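Local coordinates for DNA-dependent metalloprotease WSS1 homolog 2 (Schizosaccharomyces pombe, PDB 5JIG), which probably acts as a DNA-dependent zinc metalloendopeptidase that cleaves DNA-bound proteins and so takes part in the repair of DNA-protein crosslinks, at residues L27-I33 with K92-I96; G64-G70 with E98-N102. All blocks are in the same frame, centred on the assembly; numbering follows the deposited sequence.

Interaction 1 (L27-I33 with K92-I96); sequences LRDDTGI and KSTLI
A buried helix-to-helix contact, combining apolar side chains with a salt bridge from Lys92, the residue it covers most, packs the junction of helices 17-29 and 31-40 against helix 88-100, its centre about 5 Å from that of the chain. The nearest CA atoms pair Leu27 with Lys92 (6.9 Å) and Ile33 with Ile96 (7.7 Å), so one turn of helix 88-100 spans the break between the two other helices. Leu27 and Leu95 direct their CA-to-CB bonds toward each other's segments, and Leu27 CB meets Leu95 CD2 at 4.1 Å. Ile33 (m,m) brings its CD1 to 3.9 Å from Leu95 CD2 and 3.8 Å from Ile96 CG1. Phe6 of strand 6-10 and Ile73 and Leu75 of strand 72-76 extend this apolar layer, joining the helices to the sheet of the WLM protease domain. At the junction Asp30 leaves helical geometry (phi/psi -60/128) and takes the N-cap position of helix 31-40: its OD1 accepts from Ile33 N at 3.0 Å and, weakly, from Gly32 N at 2.9 Å. Lys92, fully extended (tttt), passes Ile33, with its CG 4.2 Å from Ile33 CD1, and delivers NZ to Asp30 OD1 at 2.9 Å, with a weak bond to Asp30 OD2 at 3.3 Å. Tyr88 OH is the stronger partner of Asp30 OD2, and Lys92 NZ also bonds to Ala122 O.

Interaction 2 (G64-G70 with E98-N102); sequences GLNHNQG and ELTHN. With NI (nickel (II) ion), chain B.
Glu98, Asn66 and Asn102 carry this contact, in which edge strand 64-67 and its following turn lie against the C-terminal end of the HExxH helix, 88-100, of a zinc metalloprotease. Strand 64-67 is extended (Leu65 -144/147), and the nearest CA pairs are Asn66 with Glu98 (5.5 Å) and Gln69 with Asn102 (4.3 Å). Residue 98 is the predicted catalytic glutamate. Its CA-to-CB bond points toward 64-70, and the m,m rotamer brings OE2 to 3.0 Å from Gly64 CA; an ideal CB on Gly64 would lie 2.1 Å from that oxygen, a clash. His101, the second histidine of the motif, binds nickel through NE2 at 2.1 Å, with waters 2 and 3 at 2.1 and 2.2 Å from the metal, while its ND1 is held by the His104 carbonyl. His97 and His107 are further ligands of this ion, which occupies the catalytic zinc site; the 97-101-107 spacing is that of metzincins. Asn66 (chi1 t) is the polar hub. Its ND2 donates to Glu98 O and to Asn102 OD1, both at 2.8 Å, and its OD1 accepts from Gly70 N at 2.8 Å. Asn102 N bonds to Leu99 O at 2.9 Å and His101 N weakly to Glu98 O at 3.1 Å, so Glu98 O has two donors. The turn runs through positive phi at Asn68 (53/50), Gln69 (54/51) and Gly70 (94/12). Gly70 CA comes within 3.1 Å of Asn102 OD1, leaving no space for a CB. Water 1 donates to Asn102 O at 2.6 Å and weakly to Gln69 OE1 at 3.5 Å.

Residues 92-96 of helix 88-100 serve interaction 1, and 98-102, which starts in the same helix, serves interaction 2, with metal ligand His97 between them. Their centres lie 13 Å apart, and they touch directly where Thr94 CG2 packs 4.0 Å from Gly64 CA. Interaction 1 is on the core side of the site: the Leu95 side chain is about 5 Å from that of Glu98, and the Ile96 side chain about 11 Å from the nickel ion. Interaction 2 forms part of the site itself. Ile73 of strand 72-76 touches Leu95 as well as Asn66 and Glu98, and so is a neighbour shared by both.

Interaction 1 (L27-I33 with K92-I96)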
loop_
_atom_site.group_PDB
_atom_site.type_symbol
_atom_site.label_atom_id
_atom_site.label_comp_id
_atom_site.label_asym_id
_atom_site.label_seq_id
_atom_site.Cartn_x
_atom_site.Cartn_y
_atom_site.Cartn_z
ATOM N N LEU A 27 1.977 7.180 -1.941
ATOM C CA LEU A 27 1.973 5.728 -2.186
ATOM C C LEU A 27 1.287 5.388 -3.506
ATOM O O LEU A 27 1.781 4.567 -4.278
ATOM C CB LEU A 27 1.308 5.010 -1.025
ATOM C CG LEU A 27 2.110 5.021 0.274
ATOM C CD1 LEU A 27 1.220 4.745 1.469
ATOM C CD2 LEU A 27 3.273 4.022 0.262
ATOM N N ARG A 28 0.120 5.989 -3.745
ATOM C CA ARG A 28 -0.592 5.717 -4.982
ATOM C C ARG A 28 0.263 6.070 -6.192
ATOM O O ARG A 28 0.240 5.376 -7.207
ATOM C CB ARG A 28 -1.896 6.498 -4.982
ATOM C CG ARG A 28 -2.714 6.333 -6.262
ATOM C CD ARG A 28 -3.862 7.303 -6.312
ATOM N NE ARG A 28 -3.265 8.675 -6.405
ATOM C CZ ARG A 28 -3.871 9.801 -6.078
ATOM N NH1 ARG A 28 -3.144 10.927 -6.092
ATOM N NH2 ARG A 28 -5.187 9.857 -5.775
ATOM N N ASP A 29 0.959 7.193 -6.091
ATOM C CA ASP A 29 1.687 7.770 -7.196
ATOM C C ASP A 29 3.143 7.262 -7.297
ATOM O O ASP A 29 3.868 7.608 -8.232
ATOM C CB ASP A 29 1.595 9.258 -7.143
ATOM C CG ASP A 29 0.109 9.768 -7.263
ATOM O OD1 ASP A 29 -0.725 8.968 -7.776
ATOM O OD2 ASP A 29 -0.125 10.876 -6.829
ATOM N N ASP A 30 3.549 6.453 -6.349
ATOM C CA ASP A 30 4.912 5.915 -6.282
ATOM C C ASP A 30 5.164 5.134 -7.543
ATOM O O ASP A 30 4.401 4.254 -7.919
ATOM C CB ASP A 30 5.013 5.034 -5.035
ATOM C CG ASP A 30 6.381 4.443 -4.823
ATOM O OD1 ASP A 30 6.729 3.505 -5.560
ATOM O OD2 ASP A 30 7.097 4.901 -3.894
ATOM N N THR A 31 6.287 5.451 -8.239
ATOM C CA THR A 31 6.538 4.811 -9.500
ATOM C C THR A 31 6.726 3.292 -9.414
ATOM O O THR A 31 6.406 2.566 -10.349
ATOM C CB THR A 31 7.694 5.501 -10.218
ATOM O OG1 THR A 31 8.802 5.522 -9.345
ATOM C CG2 THR A 31 7.375 6.889 -10.617
ATOM N N GLY A 32 7.273 2.840 -8.302
ATOM C CA GLY A 32 7.430 1.418 -8.068
ATOM C C GLY A 32 6.121 0.712 -7.794
ATOM O O GLY A 32 5.866 -0.377 -8.309
ATOM N N ILE A 33 5.265 1.316 -6.992
ATOM C CA ILE A 33 3.921 0.785 -6.770
ATOM C C ILE A 33 3.127 0.739 -8.064
ATOM O O ILE A 33 2.478 -0.248 -8.386
ATOM C CB ILE A 33 3.195 1.600 -5.667
ATOM C CG1 ILE A 33 3.872 1.490 -4.308
ATOM C CG2 ILE A 33 1.716 1.228 -5.585
ATOM C CD1 ILE A 33 3.941 0.079 -3.725
ATOM N N LYS A 92 5.703 1.567 2.577
ATOM C CA LYS A 92 5.692 1.063 1.206
ATOM C C LYS A 92 5.824 -0.456 1.179
ATOM O O LYS A 92 5.141 -1.127 0.408
ATOM C CB LYS A 92 6.773 1.761 0.379
ATOM C CG LYS A 92 6.893 1.219 -1.039
ATOM C CD LYS A 92 7.865 1.986 -1.882
ATOM C CE LYS A 92 8.141 1.324 -3.196
ATOM N NZ LYS A 92 8.905 2.140 -4.139
ATOM N N SER A 93 6.722 -0.994 1.978
ATOM C CA SER A 93 6.886 -2.434 2.015
ATOM C C SER A 93 5.662 -3.135 2.582
ATOM O O SER A 93 5.274 -4.199 2.088
ATOM C CB SER A 93 8.129 -2.794 2.838
ATOM O OG SER A 93 8.341 -4.191 2.818
ATOM N N THR A 94 5.013 -2.569 3.589
ATOM C CA THR A 94 3.737 -3.084 4.056
ATOM C C THR A 94 2.684 -3.062 2.941
ATOM O O THR A 94 1.941 -4.024 2.764
ATOM C CB THR A 94 3.251 -2.359 5.298
ATOM O OG1 THR A 94 4.182 -2.576 6.353
ATOM C CG2 THR A 94 1.853 -2.767 5.715
ATOM N N LEU A 95 2.655 -2.012 2.149
ATOM C CA LEU A 95 1.715 -1.965 1.013
ATOM C C LEU A 95 1.989 -3.090 0.035
ATOM O O LEU A 95 1.064 -3.727 -0.477
ATOM C CB LEU A 95 1.745 -0.603 0.343
ATOM C CG LEU A 95 0.826 -0.454 -0.884
ATOM C CD1 LEU A 95 -0.618 -0.831 -0.595
ATOM C CD2 LEU A 95 0.928 0.966 -1.420
ATOM N N ILE A 96 3.274 -3.357 -0.271
ATOM C CA ILE A 96 3.600 -4.474 -1.158
ATOM C C ILE A 96 3.153 -5.796 -0.562
ATOM O O ILE A 96 2.644 -6.651 -1.289
ATOM C CB ILE A 96 5.100 -4.425 -1.548
ATOM C CG1 ILE A 96 5.395 -3.132 -2.306
ATOM C CG2 ILE A 96 5.472 -5.658 -2.316
ATOM C CD1 ILE A 96 6.841 -2.889 -2.656
#

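Interaction 2 (G64-G70 with E98-N102)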
loop_
_atom_site.group_PDB
_atom_site.type_symbol
_atom_site.label_atom_id
_atom_site.label_comp_id
_atom_site.label_asym_id
_atom_site.label_seq_id
_atom_site.Cartn_x
_atom_site.Cartn_y
_atom_site.Cartn_z
ATOM N N GLY A 64 -1.075 -3.403 8.321
ATOM C CA GLY A 64 -1.831 -3.295 7.098
ATOM C C GLY A 64 -2.890 -4.377 7.062
ATOM O O GLY A 64 -2.862 -5.297 7.871
ATOM N N LEU A 65 -3.816 -4.220 6.125
ATOM C CA LEU A 65 -4.916 -5.151 5.904
ATOM C C LEU A 65 -5.207 -5.229 4.413
ATOM O O LEU A 65 -5.114 -4.247 3.715
ATOM C CB LEU A 65 -6.217 -4.629 6.576
ATOM C CG LEU A 65 -6.173 -4.505 8.039
ATOM C CD1 LEU A 65 -7.345 -3.627 8.573
ATOM C CD2 LEU A 65 -6.186 -5.866 8.684
ATOM N N ASN A 66 -5.629 -6.420 3.965
ATOM C CA ASN A 66 -6.170 -6.584 2.639
ATOM C C ASN A 66 -7.514 -7.290 2.774
ATOM O O ASN A 66 -7.564 -8.452 3.171
ATOM C CB ASN A 66 -5.250 -7.400 1.761
ATOM C CG ASN A 66 -5.801 -7.568 0.358
ATOM O OD1 ASN A 66 -7.016 -7.736 0.215
ATOM N ND2 ASN A 66 -4.970 -7.479 -0.664
ATOM N N HIS A 67 -8.583 -6.559 2.514
ATOM C CA HIS A 67 -9.932 -7.109 2.586
ATOM C C HIS A 67 -10.377 -7.613 1.207
ATOM O O HIS A 67 -10.385 -6.871 0.231
ATOM C CB HIS A 67 -10.923 -6.092 3.097
ATOM C CG HIS A 67 -10.534 -5.451 4.369
ATOM N ND1 HIS A 67 -10.320 -6.169 5.527
ATOM C CD2 HIS A 67 -10.360 -4.161 4.663
ATOM C CE1 HIS A 67 -10.026 -5.297 6.477
ATOM N NE2 HIS A 67 -10.044 -4.076 5.984
ATOM N N ASN A 68 -10.804 -8.873 1.183
ATOM C CA ASN A 68 -11.411 -9.482 0.003
ATOM C C ASN A 68 -10.561 -9.357 -1.246
ATOM O O ASN A 68 -11.021 -8.959 -2.318
ATOM C CB ASN A 68 -12.828 -8.925 -0.210
ATOM C CG ASN A 68 -13.724 -9.042 1.006
ATOM O OD1 ASN A 68 -13.834 -10.189 1.611
ATOM N ND2 ASN A 68 -14.345 -8.002 1.427
ATOM N N GLN A 69 -9.301 -9.735 -1.107
ATOM C CA GLN A 69 -8.383 -9.847 -2.257
ATOM C C GLN A 69 -8.344 -8.570 -3.061
ATOM O O GLN A 69 -8.471 -8.565 -4.283
ATOM C CB GLN A 69 -8.714 -11.040 -3.155
ATOM C CG GLN A 69 -8.542 -12.360 -2.459
ATOM C CD GLN A 69 -8.929 -13.552 -3.239
ATOM O OE1 GLN A 69 -8.147 -14.466 -3.244
ATOM N NE2 GLN A 69 -10.126 -13.681 -3.662
ATOM N N GLY A 70 -8.132 -7.489 -2.335
ATOM C CA GLY A 70 -7.907 -6.243 -2.982
ATOM C C GLY A 70 -9.120 -5.354 -3.202
ATOM O O GLY A 70 -9.021 -4.388 -3.904
ATOM N N GLU A 98 0.559 -6.186 1.448
ATOM C CA GLU A 98 -0.879 -6.254 1.251
ATOM C C GLU A 98 -1.251 -6.540 -0.205
ATOM O O GLU A 98 -2.179 -7.334 -0.445
ATOM C CB GLU A 98 -1.606 -5.025 1.762
ATOM C CG GLU A 98 -1.307 -4.619 3.207
ATOM C CD GLU A 98 -1.295 -5.642 4.211
ATOM O OE1 GLU A 98 -1.914 -6.699 4.016
ATOM O OE2 GLU A 98 -0.649 -5.359 5.263
ATOM N N LEU A 99 -0.575 -5.957 -1.151
ATOM C CA LEU A 99 -0.860 -6.261 -2.553
ATOM C C LEU A 99 -0.628 -7.735 -2.873
ATOM O O LEU A 99 -1.352 -8.321 -3.677
ATOM C CB LEU A 99 -0.021 -5.383 -3.464
ATOM C CG LEU A 99 -0.461 -3.909 -3.528
ATOM C CD1 LEU A 99 0.600 -3.094 -4.224
ATOM C CD2 LEU A 99 -1.796 -3.742 -4.257
ATOM N N THR A 100 0.400 -8.344 -2.258
ATOM C CA THR A 100 0.680 -9.745 -2.469
ATOM C C THR A 100 -0.505 -10.608 -2.081
ATOM O O THR A 100 -0.786 -11.652 -2.682
ATOM C CB THR A 100 1.960 -10.138 -1.681
ATOM O OG1 THR A 100 3.052 -9.332 -2.061
ATOM C CG2 THR A 100 2.372 -11.557 -1.991
ATOM N N HIS A 101 -1.259 -10.194 -1.056
ATOM C CA HIS A 101 -2.471 -10.849 -0.625
ATOM C C HIS A 101 -3.621 -10.742 -1.649
ATOM O O HIS A 101 -4.646 -11.410 -1.480
ATOM C CB HIS A 101 -2.972 -10.331 0.710
ATOM C CG HIS A 101 -2.177 -10.795 1.909
ATOM N ND1 HIS A 101 -1.994 -12.117 2.222
ATOM C CD2 HIS A 101 -1.670 -10.087 2.943
ATOM C CE1 HIS A 101 -1.359 -12.176 3.384
ATOM N NE2 HIS A 101 -1.160 -10.973 3.870
ATOM N N ASN A 102 -3.468 -9.983 -2.724
ATOM C CA ASN A 102 -4.417 -10.089 -3.835
ATOM C C ASN A 102 -4.399 -11.481 -4.427
ATOM O O ASN A 102 -5.410 -11.902 -5.013
ATOM C CB ASN A 102 -4.140 -9.081 -4.908
ATOM C CG ASN A 102 -4.480 -7.651 -4.519
ATOM O OD1 ASN A 102 -5.105 -7.398 -3.494
ATOM N ND2 ASN A 102 -4.095 -6.693 -5.344
HETATM NI NI NI B . -0.359 -10.440 5.706
HETATM O O HOH W 1 -6.877 -13.534 -6.345
HETATM O O HOH W 2 -2.126 -11.048 6.739
HETATM O O HOH W 3 0.213 -9.653 7.650
#